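Long-range contacts in aluminum resistance protein (PDB 3I16), which probably acts as a pyridoxal-5'-phosphate-dependent carbon-sulfur lyase of the methionine gamma-lyase family, possibly with a part in aluminum resistance: residues D76-V81 and R288-G293; S336-D341 and P400-L405. One frame throughout, in Å; residues are numbered along the deposited sequence.

Contact 1 (D76-V81 and R288-G293). With EDO (1,2-ethanediol), chain M.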
# COMPACT_ATOMS: atom_id res chain seq x y z
N ASP B 76 -14.41 -11.16 3.36
CA ASP B 76 -15.45 -12.14 3.66
C ASP B 76 -15.03 -13.55 3.27
O ASP B 76 -15.33 -14.49 3.99
CB ASP B 76 -16.76 -11.78 2.94
CG ASP B 76 -17.36 -10.46 3.41
OD1 ASP B 76 -16.95 -9.94 4.47
OD2 ASP B 76 -18.25 -9.95 2.70
N SER B 77 -14.38 -13.71 2.12
CA SER B 77 -13.95 -15.03 1.68
C SER B 77 -12.78 -15.55 2.53
O SER B 77 -12.64 -16.75 2.69
CB SER B 77 -13.62 -15.03 0.19
OG SER B 77 -14.81 -14.81 -0.59
N LEU B 78 -11.97 -14.65 3.10
CA LEU B 78 -10.84 -15.07 3.94
C LEU B 78 -11.37 -15.65 5.26
O LEU B 78 -10.82 -16.63 5.78
CB LEU B 78 -9.87 -13.91 4.19
CG LEU B 78 -8.65 -14.23 5.06
CD1 LEU B 78 -7.83 -15.36 4.39
CD2 LEU B 78 -7.80 -12.95 5.29
N ASP B 79 -12.43 -15.05 5.81
CA ASP B 79 -13.07 -15.58 7.00
C ASP B 79 -13.60 -17.00 6.72
O ASP B 79 -13.42 -17.92 7.55
CB ASP B 79 -14.21 -14.70 7.47
CG ASP B 79 -13.74 -13.37 8.06
OD1 ASP B 79 -12.53 -13.18 8.33
OD2 ASP B 79 -14.60 -12.48 8.21
N ALA B 80 -14.19 -17.18 5.54
CA ALA B 80 -14.74 -18.47 5.13
C ALA B 80 -13.65 -19.50 4.95
O ALA B 80 -13.83 -20.66 5.32
CB ALA B 80 -15.57 -18.31 3.82
N VAL B 81 -12.53 -19.10 4.35
CA VAL B 81 -11.39 -20.02 4.21
C VAL B 81 -10.87 -20.46 5.58
O VAL B 81 -10.60 -21.64 5.79
CB VAL B 81 -10.24 -19.41 3.37
CG1 VAL B 81 -8.98 -20.26 3.45
CG2 VAL B 81 -10.68 -19.22 1.92
N ARG B 288 -4.25 -9.73 0.36
CA ARG B 288 -3.51 -10.75 -0.40
C ARG B 288 -2.41 -11.41 0.46
O ARG B 288 -2.21 -12.61 0.38
CB ARG B 288 -2.91 -10.22 -1.69
CG ARG B 288 -2.32 -11.33 -2.55
CD ARG B 288 -1.71 -10.83 -3.84
NE ARG B 288 -0.48 -10.10 -3.60
CZ ARG B 288 -0.23 -8.82 -3.90
NH1 ARG B 288 -1.12 -8.06 -4.55
NH2 ARG B 288 0.95 -8.31 -3.58
N SER B 289 -1.70 -10.63 1.26
CA SER B 289 -0.62 -11.16 2.09
C SER B 289 -1.18 -12.07 3.19
O SER B 289 -0.47 -12.97 3.69
CB SER B 289 0.22 -10.03 2.69
OG SER B 289 -0.53 -9.30 3.65
N MSE B 290 -2.43 -11.83 3.59
CA MSE B 290 -3.05 -12.68 4.61
C MSE B 290 -3.42 -14.04 4.03
O MSE B 290 -3.21 -15.07 4.68
CB MSE B 290 -4.25 -12.02 5.25
CG MSE B 290 -3.84 -11.04 6.31
SE MSE B 290 -5.40 -10.24 7.08
CE MSE B 290 -5.63 -8.75 5.84
N TYR B 291 -3.95 -14.04 2.80
CA TYR B 291 -4.25 -15.30 2.11
C TYR B 291 -2.94 -16.06 1.85
O TYR B 291 -2.80 -17.27 2.16
CB TYR B 291 -4.89 -15.05 0.73
CG TYR B 291 -6.39 -14.75 0.70
CD1 TYR B 291 -7.32 -15.77 0.84
CD2 TYR B 291 -6.87 -13.47 0.44
CE1 TYR B 291 -8.68 -15.53 0.77
CE2 TYR B 291 -8.24 -13.21 0.38
CZ TYR B 291 -9.14 -14.26 0.55
OH TYR B 291 -10.51 -14.06 0.47
N GLN B 292 -1.97 -15.35 1.27
CA GLN B 292 -0.71 -15.99 0.93
C GLN B 292 0.02 -16.56 2.16
O GLN B 292 0.59 -17.65 2.11
CB GLN B 292 0.20 -15.07 0.13
CG GLN B 292 1.30 -15.85 -0.58
CD GLN B 292 2.15 -15.05 -1.50
OE1 GLN B 292 2.00 -13.83 -1.63
NE2 GLN B 292 3.08 -15.73 -2.18
N GLY B 293 -0.04 -15.81 3.27
CA GLY B 293 0.55 -16.23 4.53
C GLY B 293 -0.09 -17.50 5.08
O GLY B 293 0.61 -18.39 5.55
C1 EDO M . 3.39 -10.56 -1.08
O1 EDO M . 3.27 -9.78 -2.29
C2 EDO M . 2.03 -10.85 -0.44
O2 EDO M . 1.15 -11.46 -1.39

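Contact 2 (S336-D341 and P400-L405)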
# COMPACT_ATOMS: atom_id res chain seq x y z
N SER B 336 12.35 -23.59 25.40
CA SER B 336 12.83 -22.92 26.61
C SER B 336 14.20 -23.48 26.99
O SER B 336 14.42 -24.69 26.87
CB SER B 336 11.86 -23.14 27.78
OG SER B 336 10.51 -22.84 27.41
N ILE B 337 15.09 -22.59 27.47
CA ILE B 337 16.44 -22.95 27.90
C ILE B 337 16.68 -22.29 29.28
O ILE B 337 16.60 -21.08 29.40
CB ILE B 337 17.50 -22.38 26.93
CG1 ILE B 337 17.13 -22.63 25.46
CG2 ILE B 337 18.88 -22.91 27.25
CD1 ILE B 337 17.99 -21.87 24.51
N LYS B 338 16.96 -23.10 30.30
CA LYS B 338 17.23 -22.61 31.64
C LYS B 338 18.74 -22.40 31.72
O LYS B 338 19.51 -23.36 31.68
CB LYS B 338 16.75 -23.60 32.70
CG LYS B 338 16.90 -23.12 34.15
CD LYS B 338 16.26 -24.05 35.22
CE LYS B 338 14.73 -24.14 35.08
NZ LYS B 338 14.02 -24.79 36.24
N PHE B 339 19.16 -21.14 31.78
CA PHE B 339 20.58 -20.84 31.87
C PHE B 339 21.10 -20.86 33.31
O PHE B 339 22.25 -21.25 33.51
CB PHE B 339 20.92 -19.50 31.19
CG PHE B 339 20.85 -19.56 29.69
CD1 PHE B 339 21.88 -20.15 28.97
CD2 PHE B 339 19.77 -19.05 29.00
CE1 PHE B 339 21.83 -20.22 27.60
CE2 PHE B 339 19.71 -19.12 27.61
CZ PHE B 339 20.73 -19.70 26.92
N ASN B 340 20.27 -20.48 34.28
CA ASN B 340 20.71 -20.39 35.69
C ASN B 340 21.96 -19.51 35.78
O ASN B 340 22.93 -19.84 36.48
CB ASN B 340 20.93 -21.78 36.33
CG ASN B 340 19.64 -22.39 36.86
OD1 ASN B 340 18.81 -21.69 37.45
ND2 ASN B 340 19.48 -23.69 36.67
N ASP B 341 21.89 -18.39 35.05
CA ASP B 341 22.99 -17.46 34.89
C ASP B 341 22.47 -16.29 34.04
O ASP B 341 22.21 -16.45 32.85
CB ASP B 341 24.17 -18.14 34.19
CG ASP B 341 25.37 -17.24 34.10
OD1 ASP B 341 25.19 -16.01 33.97
OD2 ASP B 341 26.49 -17.77 34.15
N PRO B 400 14.91 -18.66 37.35
CA PRO B 400 16.21 -19.25 37.04
C PRO B 400 16.80 -18.83 35.66
O PRO B 400 17.66 -19.54 35.11
CB PRO B 400 15.92 -20.75 37.08
CG PRO B 400 14.42 -20.88 36.93
CD PRO B 400 13.81 -19.52 36.88
N TYR B 401 16.34 -17.70 35.12
CA TYR B 401 16.85 -17.15 33.85
C TYR B 401 16.60 -18.09 32.68
O TYR B 401 17.51 -18.71 32.15
CB TYR B 401 18.34 -16.77 33.97
CG TYR B 401 18.58 -15.82 35.12
CD1 TYR B 401 18.04 -14.54 35.10
CD2 TYR B 401 19.33 -16.21 36.23
CE1 TYR B 401 18.22 -13.66 36.17
CE2 TYR B 401 19.52 -15.34 37.29
CZ TYR B 401 18.96 -14.07 37.26
OH TYR B 401 19.16 -13.20 38.31
N ILE B 402 15.34 -18.18 32.31
CA ILE B 402 14.88 -19.00 31.22
C ILE B 402 14.73 -18.11 29.99
O ILE B 402 14.21 -17.01 30.09
CB ILE B 402 13.53 -19.66 31.56
CG1 ILE B 402 13.66 -20.48 32.85
CG2 ILE B 402 13.07 -20.53 30.40
CD1 ILE B 402 12.34 -20.96 33.43
N ALA B 403 15.24 -18.57 28.84
CA ALA B 403 15.09 -17.88 27.56
C ALA B 403 14.07 -18.68 26.77
O ALA B 403 14.02 -19.92 26.89
CB ALA B 403 16.44 -17.86 26.83
N TYR B 404 13.25 -17.99 25.99
CA TYR B 404 12.24 -18.62 25.15
C TYR B 404 12.58 -18.26 23.71
O TYR B 404 12.61 -17.08 23.36
CB TYR B 404 10.84 -18.15 25.57
CG TYR B 404 10.57 -18.42 27.04
CD1 TYR B 404 9.84 -19.53 27.44
CD2 TYR B 404 11.04 -17.56 28.02
CE1 TYR B 404 9.60 -19.78 28.79
CE2 TYR B 404 10.82 -17.81 29.36
CZ TYR B 404 10.10 -18.92 29.74
OH TYR B 404 9.86 -19.15 31.06
N LEU B 405 12.86 -19.27 22.89
CA LEU B 405 13.30 -19.10 21.52
C LEU B 405 12.20 -19.65 20.66
O LEU B 405 11.67 -20.74 20.94
CB LEU B 405 14.61 -19.89 21.34
CG LEU B 405 15.53 -19.90 20.11
CD1 LEU B 405 14.86 -20.42 18.84
CD2 LEU B 405 16.15 -18.52 19.90

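Contact 1 (D76-V81 and R288-G293)
Leu-78 lies over one face of the Tyr-291 ring. Its CD1 makes a CH-pi contact, 3.9 Å from the centroid of that ring and 23° off the ring normal. With CG anti to the backbone N (chi1 -180°), the Leu-78 side chain reaches across to the partner helix; its other branch, CD2, meets CB of the selenomethionine Met-290 at 3.7 Å, the side chains crossing at about a right angle. The tyrosine slides past the leucine in the opposite direction, which brings Tyr-291 OH to 3.3 Å from Ser-77 CB. That hydroxyl also lies 3.1 Å from Leu-78 N, but at an angle too poor for a hydrogen bond; a weak one joins it instead to Gly-74 O, a turn before Leu-78. Val-81 CG2 stands looser at the ring edge, 4.4 Å from Tyr-291 CE1. Phe-383 of the second subunit packs on Tyr-291. A 1,2-ethanediol, probably from the crystallisation liquor, is held by Arg-288 NE and NH2 and Gln-292 OE1. The segments run nearly parallel, 16° apart, their axes separated by 10.8 Å. Helix 17-54 touches Val-81, while Asp-79 pairs with Arg-94 of strand 90-94, tying helix 73-86 to the edge of the mixed sheet.

Contact 2 (S336-D341 and P400-L405)
Two neighbouring strands of the antiparallel sheet that follows the long helix 287-318 meet here, Ile-337 facing Ala-403 as a hydrogen-bonded pair between the non-hydrogen-bonded pairs Ser-336/Tyr-404 and Lys-338/Ile-402. Ile-337 N donates to Ala-403 O at 2.9 Å, in the carbonyl plane, and Ala-403 N returns a bond to Ile-337 O. The pairing outlasts the strands: Phe-339 N reaches Tyr-401 O at 3.0 Å, and Asn-340 N reaches Pro-400 O over a more bent path (135° at the hydrogen). On the face of Ile-337 and Ala-403, the Phe-339 ring receives Ala-403 CB at its edge, and helices 287-318 and 342-354 cover this side through Met-315 and Leu-345. Asp-341 caps the start of helix 342-354 through Lys-344 N. Lys-338, on the other face, starts out with CG anti to the backbone N (chi1 -176°) and bends at chi3; its methylenes pass along the CB-CG edge of the Pro-400 ring, CE 3.8 Å from Pro-400 CG, and its amine makes a cation-pi contact with Trp-190. The side chain of Tyr-404, about 9 Å from the bound pyridoxal-5'-phosphate, gives its OH to a hydrogen bond with Gly-189 O.

Followed from the N terminus, the chain leaves helix 73-86, builds the seven-stranded mixed sheet and passes the residues of the pyridoxal-5'-phosphate pocket before contact 1 closes a loop of 206 residues at the start of helix 287-318. That long helix then leads into the antiparallel sheet, where contact 2 closes a shorter loop of 58 residues holding helix 342-354 and three other strands of the same sheet. The loops therefore neither nest nor cross. The contacts lie on opposite sides of the chain's centre, their own centres 37 Å apart, with helix 287-318 common to both surroundings: its beginning forms half of contact 1, and Cys-311 and Met-315 near its end pack against Ile-337 in contact 2.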